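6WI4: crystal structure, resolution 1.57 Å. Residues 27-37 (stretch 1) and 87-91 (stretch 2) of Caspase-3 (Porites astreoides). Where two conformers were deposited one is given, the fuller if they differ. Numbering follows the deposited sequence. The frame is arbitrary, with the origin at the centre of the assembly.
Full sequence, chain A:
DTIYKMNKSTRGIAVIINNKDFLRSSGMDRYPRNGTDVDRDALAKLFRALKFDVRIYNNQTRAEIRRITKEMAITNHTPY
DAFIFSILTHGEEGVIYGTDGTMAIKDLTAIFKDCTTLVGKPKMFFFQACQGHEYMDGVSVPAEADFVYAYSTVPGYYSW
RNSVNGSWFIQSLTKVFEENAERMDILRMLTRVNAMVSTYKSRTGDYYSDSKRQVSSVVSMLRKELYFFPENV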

# COMPACT_ATOMS: atom_id res chain seq x y z
N GLY A 27 -6.06 -21.74 0.43
CA GLY A 27 -4.99 -22.35 -0.32
C GLY A 27 -3.60 -21.85 0.02
O GLY A 27 -2.62 -22.39 -0.51
N MET A 28 -3.48 -20.85 0.90
CA MET A 28 -2.19 -20.26 1.24
C MET A 28 -1.72 -20.64 2.64
O MET A 28 -0.78 -20.02 3.15
CB MET A 28 -2.25 -18.73 1.11
CG MET A 28 -2.50 -18.23 -0.31
SD MET A 28 -1.30 -18.82 -1.53
CE MET A 28 0.24 -18.27 -0.86
N ASP A 29 -2.33 -21.64 3.28
CA ASP A 29 -1.97 -21.95 4.66
C ASP A 29 -0.52 -22.40 4.78
O ASP A 29 0.09 -22.25 5.84
CB ASP A 29 -2.91 -23.00 5.25
CG ASP A 29 -3.05 -24.22 4.36
OD1 ASP A 29 -3.48 -24.07 3.20
OD2 ASP A 29 -2.74 -25.33 4.83
N ARG A 30 0.06 -22.96 3.71
CA ARG A 30 1.45 -23.40 3.74
C ARG A 30 2.44 -22.28 3.45
O ARG A 30 3.65 -22.54 3.45
CB ARG A 30 1.67 -24.55 2.75
N TYR A 31 1.96 -21.06 3.21
CA TYR A 31 2.84 -19.94 2.86
C TYR A 31 2.59 -18.75 3.78
O TYR A 31 2.22 -17.66 3.32
CB TYR A 31 2.65 -19.55 1.40
CG TYR A 31 2.85 -20.72 0.45
CD1 TYR A 31 4.13 -21.11 0.07
CD2 TYR A 31 1.77 -21.43 -0.05
CE1 TYR A 31 4.32 -22.18 -0.79
CE2 TYR A 31 1.96 -22.51 -0.91
CZ TYR A 31 3.23 -22.87 -1.27
OH TYR A 31 3.42 -23.94 -2.12
N PRO A 32 2.83 -18.91 5.08
CA PRO A 32 2.74 -17.74 5.97
C PRO A 32 3.74 -16.69 5.55
O PRO A 32 4.78 -16.99 4.96
CB PRO A 32 3.09 -18.33 7.35
CG PRO A 32 3.89 -19.54 7.04
CD PRO A 32 3.30 -20.11 5.79
N ARG A 33 3.43 -15.43 5.85
CA ARG A 33 4.20 -14.32 5.30
C ARG A 33 5.19 -13.79 6.34
O ARG A 33 5.07 -12.68 6.87
CB ARG A 33 3.24 -13.24 4.80
CG ARG A 33 2.33 -13.70 3.64
CD ARG A 33 1.44 -12.58 3.07
NE ARG A 33 2.28 -11.48 2.62
CZ ARG A 33 2.51 -10.36 3.30
NH1 ARG A 33 1.90 -10.13 4.47
NH2 ARG A 33 3.37 -9.47 2.81
N ASN A 34 6.19 -14.64 6.61
CA ASN A 34 7.20 -14.32 7.61
C ASN A 34 7.88 -13.00 7.27
O ASN A 34 8.25 -12.75 6.12
CB ASN A 34 8.22 -15.46 7.66
CG ASN A 34 7.56 -16.82 7.50
OD1 ASN A 34 6.93 -17.31 8.43
ND2 ASN A 34 7.65 -17.41 6.30
N GLY A 35 8.02 -12.13 8.28
CA GLY A 35 8.58 -10.81 8.07
C GLY A 35 7.55 -9.71 7.91
O GLY A 35 7.92 -8.53 7.99
N THR A 36 6.28 -10.05 7.68
CA THR A 36 5.30 -8.99 7.44
C THR A 36 5.11 -8.08 8.66
O THR A 36 4.79 -6.90 8.50
CB THR A 36 3.97 -9.60 7.01
OG1 THR A 36 3.10 -8.55 6.54
CG2 THR A 36 3.28 -10.34 8.15
N ASP A 37 5.34 -8.58 9.88
CA ASP A 37 5.15 -7.73 11.05
C ASP A 37 6.15 -6.57 11.06
O ASP A 37 5.83 -5.48 11.54
CB ASP A 37 5.30 -8.54 12.35
CG ASP A 37 4.11 -9.44 12.63
OD1 ASP A 37 3.12 -9.42 11.87
OD2 ASP A 37 4.19 -10.20 13.63
N ILE A 87 -2.40 -2.56 2.64
CA ILE A 87 -2.61 -3.97 2.94
C ILE A 87 -1.36 -4.75 2.58
O ILE A 87 -0.72 -4.50 1.55
CB ILE A 87 -3.87 -4.53 2.25
CG1 ILE A 87 -4.15 -5.96 2.73
CG2 ILE A 87 -3.75 -4.42 0.74
CD1 ILE A 87 -5.59 -6.42 2.47
N LEU A 88 -1.01 -5.69 3.45
CA LEU A 88 0.17 -6.54 3.34
C LEU A 88 -0.35 -7.97 3.34
O LEU A 88 -0.84 -8.45 4.36
CB LEU A 88 1.12 -6.29 4.51
CG LEU A 88 1.29 -4.84 4.98
CD1 LEU A 88 2.04 -4.82 6.31
CD2 LEU A 88 2.05 -4.03 3.93
N THR A 89 -0.27 -8.65 2.20
CA THR A 89 -0.95 -9.94 2.08
C THR A 89 -0.45 -10.66 0.83
O THR A 89 0.41 -10.16 0.11
CB THR A 89 -2.48 -9.75 2.07
OG1 THR A 89 -3.13 -11.02 2.18
CG2 THR A 89 -2.97 -9.02 0.81
N HIS A 90 -1.00 -11.85 0.58
CA HIS A 90 -0.79 -12.52 -0.69
C HIS A 90 -1.68 -11.90 -1.76
O HIS A 90 -2.69 -11.25 -1.48
CB HIS A 90 -1.09 -14.02 -0.56
CG HIS A 90 0.03 -14.80 0.04
ND1 HIS A 90 1.29 -14.83 -0.51
CD2 HIS A 90 0.09 -15.60 1.13
CE1 HIS A 90 2.08 -15.59 0.22
NE2 HIS A 90 1.37 -16.08 1.22
N GLY A 91 -1.30 -12.13 -3.02
CA GLY A 91 -2.15 -11.67 -4.11
C GLY A 91 -1.86 -12.39 -5.40
O GLY A 91 -0.93 -13.19 -5.51

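The contact is organised around one ring. His90 leaves its backbone toward the loop with chi1 at -80° (m) and chi2 at -58°, a pose that sends NE2 into the loop's backbone. There NE2 donates a hydrogen bond to Tyr31 O at 2.8 Å, nearly straight at 173°. Because that carbonyl lies at the ring edge, near its plane, both faces remain free for packing, and each is taken.

Over one face comes Met28. Its side chain is m at chi1, chi2 and chi3, a compact coil that folds the methyl back over the imidazole: Met28 CE stands 3.2 Å from the ring centroid, 11° off the normal, and SD sits farther out over the same face. On the opposite face lies the aliphatic part of Arg33, with CG 3.5 Å from His90 NE2 and 26° off the normal through the centroid. The histidine is thus sandwiched between a methyl and a methylene while its edge is pinned by a polar bond.

Arg33 does more than pack. With chi1 m and chi2 t, the chain extends past the ring; chi3 then turns to p, laying one face of the guanidinium over the Leu88 and Thr89 backbone, with NE 3.4 Å from Thr89 C. NH1 is 3.2 Å from Leu88 O, but the angle is too poor for a hydrogen bond. Instead NH1 of Arg33 makes a weak one to Thr36 OG1 at 2.9 Å, reaching from the loop to the first residue of the helix. Thr36, t at chi1, also rests OG1 3.6 Å from Leu88 CB.

Two turns support this arrangement. A type I turn from Met28 to Tyr31, with Tyr31 N bonded to Met28 O, puts the methionine and the accepting carbonyl around the same ring. A type II turn links Arg33 to Thr36, with Gly35 adopting positive phi just before the helix.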